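Uncharacterized protein (Legionella pneumophila subsp. pneumophila, PDB 5DGG) probably acts as a ubiquitin-specific cysteine protease and metaeffector of this intracellular pathogen, the present chain being the central domain of a longer protein. Local coordinates at residues R3-Q7 with A129-D134; M11-M15 with E179-V184; V27-Y31 with I57-P61. Residue numbers count along the deposited sequence, not the author numbering.

Interaction 1 of 3, residues R3-Q7 with A129-D134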
loop_
_atom_site.group_PDB
_atom_site.type_symbol
_atom_site.label_atom_id
_atom_site.label_comp_id
_atom_site.label_asym_id
_atom_site.label_seq_id
_atom_site.Cartn_x
_atom_site.Cartn_y
_atom_site.Cartn_z
ATOM N N ARG A 3 10.517 -12.389 -13.912
ATOM C CA ARG A 3 9.095 -11.955 -14.184
ATOM C C ARG A 3 8.039 -12.744 -13.433
ATOM O O ARG A 3 6.864 -12.811 -13.829
ATOM C CB ARG A 3 8.802 -12.008 -15.663
ATOM C CG ARG A 3 9.791 -11.158 -16.406
ATOM C CD ARG A 3 9.133 -10.456 -17.550
ATOM N NE ARG A 3 10.078 -9.521 -18.133
ATOM C CZ ARG A 3 9.744 -8.590 -19.014
ATOM N NH1 ARG A 3 10.679 -7.770 -19.485
ATOM N NH2 ARG A 3 8.476 -8.475 -19.426
ATOM N N ASP A 4 8.451 -13.347 -12.337
ATOM C CA ASP A 4 7.486 -13.892 -11.431
ATOM C C ASP A 4 6.964 -12.682 -10.636
ATOM O O ASP A 4 7.548 -11.562 -10.664
ATOM C CB ASP A 4 8.101 -14.964 -10.546
ATOM C CG ASP A 4 7.048 -15.914 -9.933
ATOM O OD1 ASP A 4 7.440 -16.752 -9.090
ATOM O OD2 ASP A 4 5.834 -15.841 -10.278
ATOM N N GLN A 5 5.807 -12.915 -10.050
ATOM C CA GLN A 5 5.118 -11.980 -9.188
ATOM C C GLN A 5 5.702 -12.008 -7.791
ATOM O O GLN A 5 6.111 -13.074 -7.307
ATOM C CB GLN A 5 3.662 -12.403 -9.057
ATOM C CG GLN A 5 2.777 -11.882 -10.153
ATOM C CD GLN A 5 1.334 -12.153 -9.849
ATOM O OE1 GLN A 5 1.030 -13.084 -9.116
ATOM N NE2 GLN A 5 0.432 -11.328 -10.392
ATOM N N MET A 6 5.693 -10.840 -7.135
ATOM C CA MET A 6 5.980 -10.780 -5.727
ATOM C C MET A 6 4.924 -11.580 -4.966
ATOM O O MET A 6 3.722 -11.569 -5.278
ATOM C CB MET A 6 6.046 -9.331 -5.242
ATOM C CG MET A 6 7.232 -8.579 -5.802
ATOM S SD MET A 6 7.592 -6.910 -5.205
ATOM C CE MET A 6 8.094 -7.270 -3.527
ATOM N N GLN A 7 5.386 -12.333 -3.983
ATOM C CA GLN A 7 4.507 -13.043 -3.079
ATOM C C GLN A 7 4.467 -12.278 -1.746
ATOM O O GLN A 7 5.169 -11.272 -1.561
ATOM C CB GLN A 7 5.030 -14.472 -2.859
ATOM C CG GLN A 7 5.126 -15.305 -4.148
ATOM C CD GLN A 7 5.608 -16.722 -3.889
ATOM O OE1 GLN A 7 6.058 -17.027 -2.786
ATOM N NE2 GLN A 7 5.509 -17.602 -4.893
ATOM N N ALA A 129 1.028 -8.012 -15.230
ATOM C CA ALA A 129 0.679 -8.576 -13.919
ATOM C C ALA A 129 1.887 -8.685 -12.974
ATOM O O ALA A 129 1.790 -8.367 -11.763
ATOM C CB ALA A 129 0.017 -9.947 -14.105
ATOM N N TYR A 130 3.032 -9.118 -13.526
ATOM C CA TYR A 130 4.160 -9.487 -12.679
ATOM C C TYR A 130 4.717 -8.352 -11.810
ATOM O O TYR A 130 5.323 -8.643 -10.812
ATOM C CB TYR A 130 5.307 -10.120 -13.476
ATOM C CG TYR A 130 6.180 -9.151 -14.225
ATOM C CD1 TYR A 130 7.426 -8.762 -13.717
ATOM C CD2 TYR A 130 5.792 -8.628 -15.460
ATOM C CE1 TYR A 130 8.233 -7.857 -14.393
ATOM C CE2 TYR A 130 6.592 -7.718 -16.130
ATOM C CZ TYR A 130 7.813 -7.351 -15.596
ATOM O OH TYR A 130 8.631 -6.492 -16.281
ATOM N N SER A 131 4.546 -7.086 -12.209
ATOM C CA SER A 131 5.218 -5.991 -11.525
ATOM C C SER A 131 4.291 -5.213 -10.551
ATOM O O SER A 131 4.710 -4.213 -10.027
ATOM C CB SER A 131 5.849 -5.039 -12.525
ATOM O OG SER A 131 4.879 -4.492 -13.409
ATOM N N CYS A 132 3.084 -5.710 -10.262
ATOM C CA CYS A 132 2.145 -4.956 -9.433
ATOM C C CYS A 132 2.707 -4.799 -8.025
ATOM O O CYS A 132 2.539 -3.776 -7.439
ATOM C CB CYS A 132 0.775 -5.620 -9.394
ATOM S SG CYS A 132 -0.183 -5.510 -10.924
ATOM N N GLY A 133 3.375 -5.831 -7.517
ATOM C CA GLY A 133 4.049 -5.801 -6.220
ATOM C C GLY A 133 5.097 -4.722 -6.133
ATOM O O GLY A 133 5.192 -3.995 -5.131
ATOM N N ASP A 134 5.917 -4.657 -7.187
ATOM C CA ASP A 134 6.987 -3.695 -7.275
ATOM C C ASP A 134 6.456 -2.271 -7.234
ATOM O O ASP A 134 6.960 -1.410 -6.489
ATOM C CB ASP A 134 7.780 -3.912 -8.590
ATOM C CG ASP A 134 8.247 -5.369 -8.765
ATOM O OD1 ASP A 134 7.409 -6.293 -9.014
ATOM O OD2 ASP A 134 9.478 -5.576 -8.665
HETATM O O HOH W 1 4.449 -8.470 -8.280
#
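The aliphatic part of Arg-3 lies across the ring of Tyr-130: its CD sits 4.0 Å from the ring centroid and 16° off the normal, a CH-pi contact. Arginine suits the place because its methylene groups can cover an aromatic face while the charged end stays exposed. The phenol OH is bonded by Asn-170 and Gln-126. Further along, one bridging water ties the backbones together, donating to Tyr-130 O (2.7 Å) and accepting from Met-6 N and Gly-133 N (both 2.9 Å). The N-terminal loop thereby lies against the start of helix 132-146, whose first residue, Cys-132, touches His-63, an arrangement consistent with a clan CA cysteine peptidase. Met-6 packs where Gly-133 has no side chain: its SD is 3.4 Å from Gly-133 C, and a CB on Gly-133 would clash with Met-6 CB. Asp-134, beside this sulfur, forms a salt bridge with Arg-173, which also binds the carbonyl of Asp-4, and accepts a hydrogen bond from Thr-176.

Interaction 2 of 3, residues M11-M15 with E179-V184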
loop_
_atom_site.group_PDB
_atom_site.type_symbol
_atom_site.label_atom_id
_atom_site.label_comp_id
_atom_site.label_asym_id
_atom_site.label_seq_id
_atom_site.Cartn_x
_atom_site.Cartn_y
_atom_site.Cartn_z
ATOM N N MET A 11 6.706 -8.922 -0.289
ATOM C CA MET A 11 6.136 -7.609 0.071
ATOM C C MET A 11 6.523 -7.273 1.510
ATOM O O MET A 11 6.926 -6.148 1.817
ATOM C CB MET A 11 4.609 -7.588 -0.053
ATOM C CG MET A 11 4.029 -7.857 -1.444
ATOM S SD MET A 11 4.466 -6.561 -2.621
ATOM C CE MET A 11 3.298 -5.312 -2.004
ATOM N N THR A 12 6.379 -8.249 2.404
ATOM C CA THR A 12 6.735 -8.040 3.811
ATOM C C THR A 12 8.171 -7.523 3.924
ATOM O O THR A 12 8.428 -6.558 4.611
ATOM C CB THR A 12 6.523 -9.325 4.610
ATOM O OG1 THR A 12 5.132 -9.674 4.549
ATOM C CG2 THR A 12 6.947 -9.131 6.050
ATOM N N LEU A 13 9.083 -8.103 3.165
ATOM C CA LEU A 13 10.481 -7.709 3.243
ATOM C C LEU A 13 10.682 -6.284 2.748
ATOM O O LEU A 13 11.398 -5.507 3.390
ATOM C CB LEU A 13 11.370 -8.677 2.440
ATOM C CG LEU A 13 12.841 -8.747 2.859
ATOM C CD1 LEU A 13 12.961 -9.368 4.248
ATOM C CD2 LEU A 13 13.675 -9.524 1.845
ATOM N N LEU A 14 10.038 -5.921 1.637
ATOM C CA LEU A 14 10.362 -4.657 0.971
ATOM C C LEU A 14 9.477 -3.449 1.316
ATOM O O LEU A 14 9.883 -2.318 1.111
ATOM C CB LEU A 14 10.348 -4.844 -0.532
ATOM C CG LEU A 14 11.255 -3.911 -1.332
ATOM C CD1 LEU A 14 12.612 -3.632 -0.681
ATOM C CD2 LEU A 14 11.494 -4.585 -2.664
ATOM N N MET A 15 8.266 -3.691 1.785
ATOM C CA MET A 15 7.378 -2.604 2.221
ATOM C C MET A 15 8.053 -1.753 3.301
ATOM O O MET A 15 8.851 -2.257 4.083
ATOM C CB MET A 15 6.039 -3.155 2.728
ATOM C CG MET A 15 5.050 -3.557 1.635
ATOM S SD MET A 15 4.266 -2.188 0.751
ATOM C CE MET A 15 3.262 -1.456 2.080
ATOM N N GLU A 179 17.569 -4.176 -3.718
ATOM C CA GLU A 179 17.280 -3.665 -2.372
ATOM C C GLU A 179 16.922 -4.818 -1.429
ATOM O O GLU A 179 17.153 -4.750 -0.210
ATOM C CB GLU A 179 16.155 -2.622 -2.393
ATOM C CG GLU A 179 16.559 -1.323 -3.076
ATOM C CD GLU A 179 17.797 -0.710 -2.475
ATOM O OE1 GLU A 179 17.739 -0.252 -1.318
ATOM O OE2 GLU A 179 18.845 -0.692 -3.156
ATOM N N THR A 180 16.362 -5.870 -2.018
ATOM C CA THR A 180 15.981 -7.057 -1.288
ATOM C C THR A 180 17.214 -7.773 -0.747
ATOM O O THR A 180 17.314 -7.991 0.468
ATOM C CB THR A 180 15.122 -7.975 -2.174
ATOM O OG1 THR A 180 13.804 -7.414 -2.217
ATOM C CG2 THR A 180 15.069 -9.414 -1.613
ATOM N N ARG A 181 18.138 -8.104 -1.649
ATOM C CA ARG A 181 19.446 -8.680 -1.288
ATOM C C ARG A 181 20.163 -7.892 -0.177
ATOM O O ARG A 181 20.705 -8.475 0.759
ATOM C CB ARG A 181 20.317 -8.806 -2.548
ATOM C CG ARG A 181 21.824 -8.641 -2.342
ATOM C CD ARG A 181 22.546 -8.296 -3.649
ATOM N NE ARG A 181 23.162 -9.458 -4.293
ATOM C CZ ARG A 181 22.756 -10.062 -5.417
ATOM N NH1 ARG A 181 21.691 -9.648 -6.105
ATOM N NH2 ARG A 181 23.446 -11.113 -5.863
ATOM N N ALA A 182 20.164 -6.571 -0.287
ATOM C CA ALA A 182 20.714 -5.727 0.754
ATOM C C ALA A 182 20.035 -6.018 2.092
ATOM O O ALA A 182 20.706 -6.099 3.118
ATOM C CB ALA A 182 20.561 -4.257 0.396
ATOM N N LEU A 183 18.711 -6.174 2.085
ATOM C CA LEU A 183 17.972 -6.471 3.318
ATOM C C LEU A 183 18.303 -7.865 3.858
ATOM O O LEU A 183 18.617 -8.021 5.040
ATOM C CB LEU A 183 16.469 -6.310 3.101
ATOM C CG LEU A 183 16.049 -4.852 2.930
ATOM C CD1 LEU A 183 14.693 -4.771 2.246
ATOM C CD2 LEU A 183 16.013 -4.117 4.263
ATOM N N VAL A 184 18.227 -8.866 2.986
ATOM C CA VAL A 184 18.768 -10.196 3.271
ATOM C C VAL A 184 20.268 -10.045 3.583
ATOM O O VAL A 184 20.907 -10.945 4.124
ATOM C CB VAL A 184 18.550 -11.158 2.060
ATOM C CG1 VAL A 184 19.365 -12.454 2.198
ATOM C CG2 VAL A 184 17.060 -11.453 1.856
#
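Leu-13 extends in a tp rotamer toward the C-terminal helix, placing its CD2 3.7 Å from Thr-180 CG2 and 3.9 Å from Val-184 CG2. Leu-14 has chi1 of -152° and a chi2 of only 39°; although its CA-CB bond points sideways, both methyls meet the other helix, CD1 at 3.8 Å from Leu-183 CD1 and CD2 at 3.7 Å from Thr-180 OG1. Leu-183 answers in the mt form common in helices, and its CD1 also rests 3.6 Å from Leu-13 O. The pairing joins helix 8-14, the first of the modelled chain, to helix 171-183, the last. Residues 179, 180, 183 and 184 supply the second surface, a spacing that puts them along one side of a helix. Thr-180 takes the m rotamer, which lets its hydroxyl bond back to Thr-176 O, so a polar residue can sit against leucines at little cost. Glu-179 divides its roles: CB lies 4.1 Å from Leu-14 CD1, while the mm chain carries the carboxylate away to Asn-155. Leu-14 is buried with Leu-158 of helix 156-165 as a further neighbour, whereas Met-11 and Met-15 pack on helix 132-146.

Interaction 3 of 3, residues V27-Y31 with I57-P61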
loop_
_atom_site.group_PDB
_atom_site.type_symbol
_atom_site.label_atom_id
_atom_site.label_comp_id
_atom_site.label_asym_id
_atom_site.label_seq_id
_atom_site.Cartn_x
_atom_site.Cartn_y
_atom_site.Cartn_z
ATOM N N VAL A 27 0.434 -7.641 4.986
ATOM C CA VAL A 27 -0.313 -7.967 3.781
ATOM C C VAL A 27 -1.713 -8.528 4.057
ATOM O O VAL A 27 -1.935 -9.345 4.964
ATOM C CB VAL A 27 0.444 -8.929 2.854
ATOM C CG1 VAL A 27 1.726 -8.283 2.357
ATOM C CG2 VAL A 27 0.707 -10.257 3.540
ATOM N N LEU A 28 -2.670 -8.054 3.272
ATOM C CA LEU A 28 -4.038 -8.539 3.351
ATOM C C LEU A 28 -4.330 -9.338 2.089
ATOM O O LEU A 28 -3.944 -8.939 1.004
ATOM C CB LEU A 28 -5.036 -7.401 3.400
ATOM C CG LEU A 28 -5.547 -6.878 4.671
ATOM C CD1 LEU A 28 -6.688 -5.920 4.335
ATOM C CD2 LEU A 28 -5.991 -8.040 5.570
ATOM N N ASN A 29 -5.026 -10.456 2.244
ATOM C CA ASN A 29 -5.472 -11.251 1.119
ATOM C C ASN A 29 -6.971 -11.032 0.944
ATOM O O ASN A 29 -7.785 -11.540 1.734
ATOM C CB ASN A 29 -5.207 -12.721 1.461
ATOM C CG ASN A 29 -5.568 -13.628 0.364
ATOM O OD1 ASN A 29 -6.596 -13.485 -0.307
ATOM N ND2 ASN A 29 -4.676 -14.567 0.111
ATOM N N ARG A 30 -7.359 -10.355 -0.119
ATOM C CA ARG A 30 -8.763 -9.951 -0.283
ATOM C C ARG A 30 -9.692 -11.092 -0.585
ATOM O O ARG A 30 -10.898 -10.941 -0.435
ATOM C CB ARG A 30 -8.936 -8.877 -1.358
ATOM C CG ARG A 30 -8.628 -9.302 -2.750
ATOM C CD ARG A 30 -8.614 -8.095 -3.725
ATOM N NE ARG A 30 -9.938 -8.012 -4.332
ATOM C CZ ARG A 30 -10.222 -8.326 -5.586
ATOM N NH1 ARG A 30 -9.257 -8.649 -6.454
ATOM N NH2 ARG A 30 -11.485 -8.272 -5.987
ATOM N N TYR A 31 -9.157 -12.249 -0.977
ATOM C CA TYR A 31 -10.008 -13.450 -1.208
ATOM C C TYR A 31 -10.319 -14.281 0.018
ATOM O O TYR A 31 -11.325 -14.996 0.052
ATOM C CB TYR A 31 -9.364 -14.335 -2.236
ATOM C CG TYR A 31 -9.313 -13.608 -3.533
ATOM C CD1 TYR A 31 -10.473 -13.360 -4.223
ATOM C CD2 TYR A 31 -8.150 -13.171 -4.042
ATOM C CE1 TYR A 31 -10.453 -12.659 -5.408
ATOM C CE2 TYR A 31 -8.114 -12.463 -5.226
ATOM C CZ TYR A 31 -9.283 -12.201 -5.888
ATOM O OH TYR A 31 -9.312 -11.526 -7.092
ATOM N N ILE A 57 -1.932 -0.214 3.772
ATOM C CA ILE A 57 -2.156 -1.676 3.667
ATOM C C ILE A 57 -1.816 -2.161 2.293
ATOM O O ILE A 57 -2.387 -1.687 1.324
ATOM C CB ILE A 57 -3.640 -2.089 3.970
ATOM C CG1 ILE A 57 -4.193 -1.349 5.182
ATOM C CG2 ILE A 57 -3.705 -3.616 4.169
ATOM C CD1 ILE A 57 -5.626 -1.722 5.573
ATOM N N PRO A 58 -0.883 -3.122 2.167
ATOM C CA PRO A 58 -0.745 -3.736 0.876
ATOM C C PRO A 58 -1.768 -4.838 0.668
ATOM O O PRO A 58 -1.887 -5.720 1.496
ATOM C CB PRO A 58 0.681 -4.279 0.892
ATOM C CG PRO A 58 0.983 -4.498 2.372
ATOM C CD PRO A 58 -0.020 -3.757 3.183
ATOM N N VAL A 59 -2.524 -4.783 -0.412
ATOM C CA VAL A 59 -3.643 -5.713 -0.594
ATOM C C VAL A 59 -3.428 -6.563 -1.838
ATOM O O VAL A 59 -3.306 -6.055 -2.951
ATOM C CB VAL A 59 -4.982 -4.995 -0.702
ATOM C CG1 VAL A 59 -6.131 -5.973 -0.880
ATOM C CG2 VAL A 59 -5.216 -4.138 0.525
ATOM N N GLY A 60 -3.369 -7.862 -1.622
ATOM C CA GLY A 60 -3.243 -8.798 -2.708
ATOM C C GLY A 60 -4.253 -9.913 -2.608
ATOM O O GLY A 60 -5.333 -9.713 -2.128
ATOM N N PRO A 61 -3.889 -11.109 -3.088
ATOM C CA PRO A 61 -2.578 -11.403 -3.642
ATOM C C PRO A 61 -2.655 -11.257 -5.130
ATOM O O PRO A 61 -3.685 -10.821 -5.663
ATOM C CB PRO A 61 -2.382 -12.858 -3.233
ATOM C CG PRO A 61 -3.743 -13.421 -3.433
ATOM C CD PRO A 61 -4.735 -12.314 -3.117
#
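Leu-28 forms the apolar centre, with CD1 3.8 Å from Ile-57 CG2 and CB 4.4 Å from Val-59 CG2. Leu-28 and Val-59 share one face of the sheet, where Tyr-100 and Leu-104 of helix 98-108 cover the leucine. Val-27 adds its CG1 at 3.9 Å from Pro-58 CG, and Met-11 of helix 8-14 packs on both residues. These are adjacent parallel strands of a beta-alpha-beta crossover made through helix 33-47. Leu-28 straddles two residues in the parallel manner: its N donates to Pro-58 O (3.0 Å), and its O accepts from Gly-60 N (2.9 Å). A proline is tolerated at 58 because here it need only accept. The ladder ends with Arg-30 N bonded to Gly-60 O (2.9 Å). Beyond it, Pro-61, entered through a cis peptide, sets its CD 3.6 Å from Tyr-31 CD2, at the ring edge. Asn-29 begins an Asx turn, its OD1 accepting from Tyr-31 N at 2.9 Å and also from Asp-32 N, thus turning the chain toward helix 33-47.

Helix 8-14 is the element that links the three contacts. Its Met-11, part of interaction 2, touches Met-6 and Gly-133 of interaction 1 on one hand and Val-27 and Pro-58 of interaction 3 on the other. Interactions 1 and 3 do not meet; their nearest atoms are about 6 Å apart. The centre of interaction 1 lies about 14 Å from the centres of both interaction 2 and interaction 3, and the centres of interactions 2 and 3 are about 18 Å apart. Along the chain the segments of interactions 1 and 2 alternate, while interaction 3 falls within both spans. The N-terminal region thus connects helix 132-146, the closing helix 171-183, and edge strand 22-29 with its neighbour 54-60 in the mixed sheet.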